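Local structure of glycosylation Associate Protein 1 (Streptococcus agalactiae serotype V, 6OYC) at residues F153-I157 and Q168-P173; L251-S257 and A275-D281; L266-L272 and Q288-I293. The protein probably helps, together with Gap2 and Gap3, to glycosylate and export substrates of the accessory Sec system. All blocks are in the same frame, centred on the assembly; numbering follows the deposited sequence.

Overall arrangement
Contact 1 lies in the long antiparallel sheet, its centre 35 Å from that of contact 2 and 41 Å from that of contact 3. It is a buried hairpin pairing in which polar side chains reach well beyond the two strands. Contacts 2 and 3 belong together: their centres are 11 Å apart and their segments alternate along the chain. Contact 2 is the buried pairing of two neighbouring parallel strands, apolar along the strands, with an aspartate hydrogen-bonded at each end; contact 3, only partly buried, lies in the helical layer over one face of those strands, with L272 and L289 buried and a lysine on the exposed side. L253 and I278 of contact 2 pack directly against L272 and L289 of contact 3.

Contact 1: residues F153-I157 and Q168-P173; sequences FLSSI and QDYLAP
Set the two strands antiparallel, with the axes of 154-157 and 168-171 approaching to 4.6 Å and 162° between their directions. Start at Q168, in the extended conformation: chi1 t with chi2 near 138°, between wells, brings NE2 to 3.0 Å from S156 OG, to which it donates a hydrogen bond, while R13 holds its OE1; S156 OG is also hydrogen-bonded to the Y55 hydroxyl. D169 pairs with I157 as a hydrogen-bonded pair, CA to CA 5.3 Å; D169 N lies 2.9 Å from I157 O, and I157 N 3.0 Å from D169 O. The D169 carboxylate forms salt bridges with R177 and R180. Y170 stands opposite S156 in a non-hydrogen-bonded pair, CA to CA 4.3 Å. These two side chains share the face opposite to that of I157 and D169, and the Y170 hydroxyl bonds to E181. L171 N donates to S155 O at 2.9 Å, and the L171 side chain (m, t) puts CD1 3.7 Å from L154 CD2 and 4.4 Å from I157 CD1. Past L171 the strands part: a water gives one hydrogen bond to A172 O (2.9 Å) and one to L154 O (2.7 Å). P173 closes the pairing with its CG 4.2 Å from the centroid of the F153 ring, only 5° off the normal, a CH-pi contact over the ring face, with F153 chi1 p. S155 drops out of extended geometry (phi/psi -86/-40), and S155 and S156 both face L147 on the neighbouring strand 141-148. The whole is one end of a beta hairpin, 154-161 with 164-171, whose first strand carries a classic beta bulge toward its other neighbour.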
loop_
_atom_site.group_PDB
_atom_site.type_symbol
_atom_site.label_atom_id
_atom_site.label_comp_id
_atom_site.label_asym_id
_atom_site.label_seq_id
_atom_site.Cartn_x
_atom_site.Cartn_y
_atom_site.Cartn_z
ATOM N N PHE A 153 18.261 -14.113 -5.393
ATOM C CA PHE A 153 18.720 -15.343 -4.762
ATOM C C PHE A 153 17.523 -16.029 -4.112
ATOM O O PHE A 153 16.472 -15.409 -3.906
ATOM C CB PHE A 153 19.831 -15.069 -3.729
ATOM C CG PHE A 153 19.389 -14.235 -2.556
ATOM C CD1 PHE A 153 18.815 -14.830 -1.439
ATOM C CD2 PHE A 153 19.553 -12.855 -2.570
ATOM C CE1 PHE A 153 18.405 -14.059 -0.345
ATOM C CE2 PHE A 153 19.143 -12.076 -1.484
ATOM C CZ PHE A 153 18.565 -12.690 -0.368
ATOM N N LEU A 154 17.678 -17.317 -3.784
ATOM C CA LEU A 154 16.634 -18.044 -3.044
ATOM C C LEU A 154 16.677 -17.631 -1.575
ATOM O O LEU A 154 17.641 -17.940 -0.884
ATOM C CB LEU A 154 16.812 -19.556 -3.168
ATOM C CG LEU A 154 15.750 -20.422 -2.451
ATOM C CD1 LEU A 154 14.321 -20.142 -2.938
ATOM C CD2 LEU A 154 16.080 -21.873 -2.631
ATOM N N SER A 155 15.629 -16.946 -1.098
ATOM C CA SER A 155 15.556 -16.438 0.266
ATOM C C SER A 155 15.027 -17.467 1.259
ATOM O O SER A 155 15.540 -17.559 2.380
ATOM C CB SER A 155 14.680 -15.180 0.327
ATOM O OG SER A 155 14.644 -14.640 1.647
ATOM N N SER A 156 14.016 -18.246 0.883
ATOM C CA SER A 156 13.476 -19.220 1.817
ATOM C C SER A 156 12.664 -20.275 1.065
ATOM O O SER A 156 12.284 -20.087 -0.093
ATOM C CB SER A 156 12.634 -18.523 2.903
ATOM O OG SER A 156 11.375 -18.069 2.414
ATOM N N ILE A 157 12.408 -21.400 1.746
ATOM C CA ILE A 157 11.536 -22.463 1.242
ATOM C C ILE A 157 10.503 -22.775 2.306
ATOM O O ILE A 157 10.857 -23.043 3.459
ATOM C CB ILE A 157 12.289 -23.760 0.896
ATOM C CG1 ILE A 157 13.411 -23.520 -0.098
ATOM C CG2 ILE A 157 11.336 -24.791 0.338
ATOM C CD1 ILE A 157 14.337 -24.708 -0.176
ATOM N N GLN A 168 9.313 -23.313 7.589
ATOM C CA GLN A 168 9.969 -22.457 6.612
ATOM C C GLN A 168 11.461 -22.391 6.915
ATOM O O GLN A 168 11.855 -22.024 8.031
ATOM C CB GLN A 168 9.366 -21.044 6.626
ATOM C CG GLN A 168 9.764 -20.219 5.414
ATOM C CD GLN A 168 8.594 -19.405 4.853
ATOM O OE1 GLN A 168 7.574 -19.210 5.524
ATOM N NE2 GLN A 168 8.749 -18.923 3.621
ATOM N N ASP A 169 12.284 -22.737 5.928
ATOM C CA ASP A 169 13.735 -22.633 6.047
ATOM C C ASP A 169 14.204 -21.322 5.422
ATOM O O ASP A 169 13.974 -21.089 4.232
ATOM C CB ASP A 169 14.415 -23.826 5.378
ATOM C CG ASP A 169 14.211 -25.105 6.155
ATOM O OD1 ASP A 169 13.586 -25.017 7.240
ATOM O OD2 ASP A 169 14.670 -26.184 5.702
ATOM N N TYR A 170 14.857 -20.470 6.215
ATOM C CA TYR A 170 15.383 -19.210 5.711
ATOM C C TYR A 170 16.857 -19.383 5.399
ATOM O O TYR A 170 17.612 -19.902 6.227
ATOM C CB TYR A 170 15.209 -18.072 6.710
ATOM C CG TYR A 170 13.794 -17.704 7.091
ATOM C CD1 TYR A 170 13.049 -18.516 7.952
ATOM C CD2 TYR A 170 13.219 -16.507 6.643
ATOM C CE1 TYR A 170 11.755 -18.160 8.337
ATOM C CE2 TYR A 170 11.915 -16.140 7.015
ATOM C CZ TYR A 170 11.196 -16.972 7.866
ATOM O OH TYR A 170 9.928 -16.620 8.265
ATOM N N LEU A 171 17.266 -18.922 4.224
ATOM C CA LEU A 171 18.569 -19.243 3.665
ATOM C C LEU A 171 19.424 -17.993 3.538
ATOM O O LEU A 171 18.915 -16.872 3.450
ATOM C CB LEU A 171 18.427 -19.918 2.290
ATOM C CG LEU A 171 17.486 -21.138 2.180
ATOM C CD1 LEU A 171 17.494 -21.780 0.793
ATOM C CD2 LEU A 171 17.827 -22.188 3.223
ATOM N N ALA A 172 20.748 -18.210 3.550
ATOM C CA ALA A 172 21.719 -17.232 3.073
ATOM C C ALA A 172 21.890 -17.385 1.560
ATOM O O ALA A 172 21.474 -18.397 0.983
ATOM C CB ALA A 172 23.057 -17.430 3.790
ATOM N N PRO A 173 22.478 -16.388 0.887
ATOM C CA PRO A 173 22.641 -16.496 -0.582
ATOM C C PRO A 173 23.489 -17.680 -1.020
ATOM O O PRO A 173 23.396 -18.099 -2.181
ATOM C CB PRO A 173 23.289 -15.156 -0.974
ATOM C CG PRO A 173 22.850 -14.197 0.121
ATOM C CD PRO A 173 22.800 -15.033 1.390
HETATM O O HOH W 1 20.035 -19.101 -1.428
#

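Contact 2: residues L251-S257 and A275-D281; sequences LILSVFS and ADAIICD
This is the parallel strand pair of a beta-alpha-beta unit: strand 250-255, two short helices, then strand 277-280, within a seven-stranded parallel sheet consistent with the GT-B clan of the family. The strand axes come within 4.6 Å and cross at -21°. I252 pairs with A277, L253 with I278, S254 with I279 and V255 with C280, CA to CA 4.6 to 4.9 Å; I252, S254, A277 and I279 point to one face, L253, V255, I278 and C280 to the other, where helix 283-292 packs. I279 sits in the middle. Its N donates to L253 O (2.9 Å), its O accepts from V255 N (2.7 Å), and its side chain (m, t) lays CD1 3.7 Å from I252 CG2. L251 marks the beginning of the pairing: its O takes D276 N at 2.7 Å and, weakly, A277 N at 3.4 Å, while L251 N donates to D276 OD2 at 2.8 Å, so the aspartate ties the strand entrance from both main chain and side chain. D281 does the matching job at the C-terminal ends. Its backbone bond from N to V255 O is weak at 3.5 Å, but its CA-to-CB bond points toward 251-257 and, with chi1 p, the carboxylate meets F256 and S257 just past the strand, CG lying 3.6 Å from F256 CD1. There it grips S257 twice: OD1 accepts from S257 N at 3.0 Å, and OD2 from S257 OG at 2.8 Å.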
loop_
_atom_site.group_PDB
_atom_site.type_symbol
_atom_site.label_atom_id
_atom_site.label_comp_id
_atom_site.label_asym_id
_atom_site.label_seq_id
_atom_site.Cartn_x
_atom_site.Cartn_y
_atom_site.Cartn_z
ATOM N N LEU A 251 11.153 10.028 20.839
ATOM C CA LEU A 251 10.149 9.122 20.311
ATOM C C LEU A 251 8.984 9.920 19.756
ATOM O O LEU A 251 8.460 10.809 20.438
ATOM C CB LEU A 251 9.668 8.161 21.405
ATOM C CG LEU A 251 8.530 7.199 21.030
ATOM C CD1 LEU A 251 8.950 6.255 19.912
ATOM C CD2 LEU A 251 8.105 6.416 22.253
ATOM N N ILE A 252 8.582 9.595 18.528
ATOM C CA ILE A 252 7.356 10.101 17.914
ATOM C C ILE A 252 6.480 8.909 17.523
ATOM O O ILE A 252 6.939 7.990 16.828
ATOM C CB ILE A 252 7.646 10.984 16.684
ATOM C CG1 ILE A 252 8.404 12.252 17.087
ATOM C CG2 ILE A 252 6.351 11.367 15.968
ATOM C CD1 ILE A 252 9.119 12.896 15.926
ATOM N N LEU A 253 5.230 8.924 17.967
ATOM C CA LEU A 253 4.264 7.896 17.602
ATOM C C LEU A 253 3.413 8.392 16.441
ATOM O O LEU A 253 2.879 9.505 16.497
ATOM C CB LEU A 253 3.367 7.556 18.789
ATOM C CG LEU A 253 3.925 6.630 19.857
ATOM C CD1 LEU A 253 2.900 6.462 20.991
ATOM C CD2 LEU A 253 4.258 5.282 19.222
ATOM N N SER A 254 3.257 7.567 15.405
ATOM C CA SER A 254 2.456 7.937 14.237
ATOM C C SER A 254 1.184 7.097 14.201
ATOM O O SER A 254 1.245 5.865 14.128
ATOM C CB SER A 254 3.245 7.768 12.935
ATOM O OG SER A 254 2.436 8.133 11.815
ATOM N N VAL A 255 0.042 7.766 14.241
ATOM C CA VAL A 255 -1.268 7.131 14.244
ATOM C C VAL A 255 -1.885 7.319 12.853
ATOM O O VAL A 255 -2.006 8.450 12.364
ATOM C CB VAL A 255 -2.163 7.728 15.346
ATOM C CG1 VAL A 255 -3.633 7.308 15.162
ATOM C CG2 VAL A 255 -1.654 7.343 16.715
ATOM N N PHE A 256 -2.278 6.215 12.219
ATOM C CA PHE A 256 -2.777 6.225 10.846
ATOM C C PHE A 256 -4.127 5.524 10.813
ATOM O O PHE A 256 -4.219 4.325 11.105
ATOM C CB PHE A 256 -1.784 5.538 9.909
ATOM C CG PHE A 256 -2.094 5.738 8.453
ATOM C CD1 PHE A 256 -2.237 7.021 7.929
ATOM C CD2 PHE A 256 -2.236 4.645 7.599
ATOM C CE1 PHE A 256 -2.507 7.213 6.579
ATOM C CE2 PHE A 256 -2.520 4.828 6.237
ATOM C CZ PHE A 256 -2.654 6.112 5.728
ATOM N N SER A 257 -5.170 6.268 10.450
ATOM C CA SER A 257 -6.538 5.781 10.620
ATOM C C SER A 257 -6.810 4.473 9.862
ATOM O O SER A 257 -7.620 3.661 10.319
ATOM C CB SER A 257 -7.523 6.861 10.185
ATOM O OG SER A 257 -7.341 7.184 8.811
ATOM N N ALA A 275 5.665 9.057 24.345
ATOM C CA ALA A 275 5.908 9.823 23.134
ATOM C C ALA A 275 6.356 11.242 23.474
ATOM O O ALA A 275 5.780 11.896 24.343
ATOM C CB ALA A 275 4.650 9.868 22.272
ATOM N N ASP A 276 7.379 11.724 22.774
ATOM C CA ASP A 276 7.653 13.154 22.813
ATOM C C ASP A 276 6.691 13.941 21.929
ATOM O O ASP A 276 6.448 15.123 22.210
ATOM C CB ASP A 276 9.109 13.436 22.411
ATOM C CG ASP A 276 10.111 12.784 23.364
ATOM O OD1 ASP A 276 10.283 13.308 24.486
ATOM O OD2 ASP A 276 10.706 11.738 23.005
ATOM N N ALA A 277 6.135 13.315 20.887
ATOM C CA ALA A 277 5.091 13.920 20.061
ATOM C C ALA A 277 4.304 12.816 19.366
ATOM O O ALA A 277 4.783 11.688 19.205
ATOM C CB ALA A 277 5.663 14.897 19.025
ATOM N N ILE A 278 3.076 13.154 18.968
ATOM C CA ILE A 278 2.202 12.239 18.249
ATOM C C ILE A 278 1.810 12.888 16.932
ATOM O O ILE A 278 1.473 14.076 16.898
ATOM C CB ILE A 278 0.959 11.863 19.073
ATOM C CG1 ILE A 278 1.378 11.144 20.361
ATOM C CG2 ILE A 278 0.039 10.976 18.260
ATOM C CD1 ILE A 278 0.364 11.227 21.459
ATOM N N ILE A 279 1.890 12.116 15.852
ATOM C CA ILE A 279 1.411 12.502 14.528
ATOM C C ILE A 279 0.163 11.693 14.213
ATOM O O ILE A 279 0.122 10.482 14.480
ATOM C CB ILE A 279 2.458 12.231 13.429
ATOM C CG1 ILE A 279 3.723 13.054 13.616
ATOM C CG2 ILE A 279 1.848 12.490 12.043
ATOM C CD1 ILE A 279 4.871 12.512 12.782
ATOM N N CYS A 280 -0.835 12.330 13.602
ATOM C CA CYS A 280 -1.832 11.510 12.927
ATOM C C CYS A 280 -2.343 12.198 11.672
ATOM O O CYS A 280 -2.162 13.404 11.463
ATOM C CB CYS A 280 -3.007 11.136 13.833
ATOM S SG CYS A 280 -3.684 12.514 14.645
ATOM N N ASP A 281 -2.973 11.387 10.830
ATOM C CA ASP A 281 -3.523 11.844 9.566
ATOM C C ASP A 281 -4.910 12.466 9.705
ATOM O O ASP A 281 -5.402 13.063 8.742
ATOM C CB ASP A 281 -3.578 10.674 8.571
ATOM C CG ASP A 281 -4.479 9.541 9.038
ATOM O OD1 ASP A 281 -4.410 9.152 10.220
ATOM O OD2 ASP A 281 -5.280 9.035 8.225
#

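Contact 3: residues L266-L272 and Q288-I293; sequences LEDYSSL and QLKEKI
In the helical layer of a Rossmann-like parallel sheet, the short helices 262-267 and 269-273 lie beside the C-terminal part of helix 283-292. L266 is the main wedge: in the m, t rotamer it puts CD2 4.0 Å from L289 CD2 and CD1 3.5 Å from Q288 NE2, with its CA 6.7 Å from that of L289. Deeper in, L272 (also m, t) sets CD1 3.9 Å from L289 CD2, and its CB 3.9 Å from I293 CD1. I293 is the first residue to leave helical geometry, at phi/psi -138/149, and its t, t side chain extends to L272. L272 and L289 go on to touch L253 and I278 respectively, joining the layer to the sheet. Between the two short helices the chain bends at D268, the centre of an inverse gamma turn and N-cap of 269-273: with chi1 t, its OD1 accepts from S271 N (3.0 Å) and its OD2 from S271 OG (2.6 Å). On the solvent-exposed side Y269 (chi1 m) brings OH to 3.0 Å from K292 CE. K292 itself is fully extended, t at all four chi angles, which carries NZ to L266 O for a 2.7 Å hydrogen bond.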
loop_
_atom_site.group_PDB
_atom_site.type_symbol
_atom_site.label_atom_id
_atom_site.label_comp_id
_atom_site.label_asym_id
_atom_site.label_seq_id
_atom_site.Cartn_x
_atom_site.Cartn_y
_atom_site.Cartn_z
ATOM N N LEU A 266 -6.165 5.158 22.160
ATOM C CA LEU A 266 -6.506 5.902 23.369
ATOM C C LEU A 266 -6.433 5.060 24.623
ATOM O O LEU A 266 -6.458 5.621 25.721
ATOM C CB LEU A 266 -7.908 6.479 23.258
ATOM C CG LEU A 266 -8.047 7.438 22.096
ATOM C CD1 LEU A 266 -9.507 7.528 21.664
ATOM C CD2 LEU A 266 -7.499 8.773 22.556
ATOM N N GLU A 267 -6.352 3.742 24.491
ATOM C CA GLU A 267 -6.256 2.870 25.645
ATOM C C GLU A 267 -4.814 2.602 26.059
ATOM O O GLU A 267 -4.567 2.267 27.226
ATOM C CB GLU A 267 -6.997 1.558 25.340
ATOM C CG GLU A 267 -6.502 0.325 26.043
ATOM C CD GLU A 267 -7.255 -0.935 25.625
ATOM O OE1 GLU A 267 -7.098 -1.357 24.451
ATOM O OE2 GLU A 267 -7.986 -1.506 26.479
ATOM N N ASP A 268 -3.857 2.774 25.145
ATOM C CA ASP A 268 -2.465 2.406 25.395
ATOM C C ASP A 268 -1.722 3.581 26.038
ATOM O O ASP A 268 -0.813 4.179 25.459
ATOM C CB ASP A 268 -1.800 1.966 24.097
ATOM C CG ASP A 268 -0.406 1.401 24.317
ATOM O OD1 ASP A 268 0.108 1.482 25.455
ATOM O OD2 ASP A 268 0.187 0.887 23.341
ATOM N N TYR A 269 -2.146 3.904 27.267
ATOM C CA TYR A 269 -1.518 4.973 28.051
ATOM C C TYR A 269 -0.002 4.839 28.092
ATOM O O TYR A 269 0.721 5.840 28.028
ATOM C CB TYR A 269 -2.028 4.952 29.488
ATOM C CG TYR A 269 -3.384 5.570 29.765
ATOM C CD1 TYR A 269 -3.507 6.922 30.079
ATOM C CD2 TYR A 269 -4.537 4.783 29.785
ATOM C CE1 TYR A 269 -4.746 7.483 30.371
ATOM C CE2 TYR A 269 -5.783 5.337 30.066
ATOM C CZ TYR A 269 -5.880 6.691 30.365
ATOM O OH TYR A 269 -7.113 7.253 30.660
ATOM N N SER A 270 0.496 3.603 28.213
ATOM C CA SER A 270 1.929 3.397 28.390
ATOM C C SER A 270 2.706 3.865 27.169
ATOM O O SER A 270 3.742 4.531 27.305
ATOM C CB SER A 270 2.218 1.925 28.692
ATOM O OG SER A 270 1.833 1.597 30.018
ATOM N N SER A 271 2.208 3.547 25.967
ATOM C CA SER A 271 2.862 4.019 24.749
ATOM C C SER A 271 2.746 5.533 24.614
ATOM O O SER A 271 3.726 6.213 24.287
ATOM C CB SER A 271 2.264 3.339 23.523
ATOM O OG SER A 271 2.539 1.950 23.486
ATOM N N LEU A 272 1.549 6.078 24.843
ATOM C CA LEU A 272 1.326 7.503 24.606
ATOM C C LEU A 272 2.131 8.359 25.568
ATOM O O LEU A 272 2.630 9.427 25.187
ATOM C CB LEU A 272 -0.157 7.847 24.735
ATOM C CG LEU A 272 -1.106 7.114 23.790
ATOM C CD1 LEU A 272 -2.474 7.735 23.865
ATOM C CD2 LEU A 272 -0.572 7.148 22.364
ATOM N N GLN A 288 -9.488 13.704 19.718
ATOM C CA GLN A 288 -9.610 12.719 20.790
ATOM C C GLN A 288 -8.299 12.558 21.544
ATOM O O GLN A 288 -8.287 12.511 22.778
ATOM C CB GLN A 288 -10.058 11.366 20.248
ATOM C CG GLN A 288 -11.491 11.285 19.744
ATOM C CD GLN A 288 -11.791 9.908 19.177
ATOM O OE1 GLN A 288 -11.587 9.661 17.988
ATOM N NE2 GLN A 288 -12.250 8.998 20.031
ATOM N N LEU A 289 -7.183 12.469 20.819
ATOM C CA LEU A 289 -5.886 12.329 21.473
ATOM C C LEU A 289 -5.597 13.523 22.375
ATOM O O LEU A 289 -5.311 13.358 23.566
ATOM C CB LEU A 289 -4.790 12.170 20.426
ATOM C CG LEU A 289 -4.637 10.741 19.921
ATOM C CD1 LEU A 289 -3.779 10.727 18.676
ATOM C CD2 LEU A 289 -4.027 9.883 21.016
ATOM N N LYS A 290 -5.675 14.736 21.820
ATOM C CA LYS A 290 -5.461 15.945 22.611
ATOM C C LYS A 290 -6.393 16.005 23.815
ATOM O O LYS A 290 -6.017 16.529 24.869
ATOM C CB LYS A 290 -5.667 17.182 21.733
ATOM C CG LYS A 290 -4.501 17.543 20.834
ATOM C CD LYS A 290 -3.356 18.221 21.608
ATOM C CE LYS A 290 -2.534 19.151 20.690
ATOM N NZ LYS A 290 -1.213 19.566 21.283
ATOM N N GLU A 291 -7.610 15.476 23.675
ATOM C CA GLU A 291 -8.532 15.414 24.802
ATOM C C GLU A 291 -7.984 14.530 25.911
ATOM O O GLU A 291 -8.059 14.889 27.094
ATOM C CB GLU A 291 -9.887 14.892 24.323
ATOM C CG GLU A 291 -10.986 14.792 25.377
ATOM C CD GLU A 291 -12.386 14.785 24.746
ATOM O OE1 GLU A 291 -13.310 15.412 25.315
ATOM O OE2 GLU A 291 -12.557 14.158 23.671
ATOM N N LYS A 292 -7.413 13.378 25.556
ATOM C CA LYS A 292 -7.121 12.389 26.580
ATOM C C LYS A 292 -5.719 12.505 27.154
ATOM O O LYS A 292 -5.511 12.125 28.308
ATOM C CB LYS A 292 -7.337 10.969 26.046
ATOM C CG LYS A 292 -7.413 9.918 27.175
ATOM C CD LYS A 292 -7.927 8.579 26.674
ATOM C CE LYS A 292 -8.045 7.560 27.803
ATOM N NZ LYS A 292 -8.582 6.230 27.332
ATOM N N ILE A 293 -4.737 13.006 26.410
ATOM C CA ILE A 293 -3.403 13.109 26.982
ATOM C C ILE A 293 -2.778 14.435 26.598
ATOM O O ILE A 293 -3.059 15.009 25.545
ATOM C CB ILE A 293 -2.467 11.939 26.592
ATOM C CG1 ILE A 293 -1.196 11.981 27.469
ATOM C CG2 ILE A 293 -2.132 11.987 25.114
ATOM C CD1 ILE A 293 -0.234 10.786 27.346
#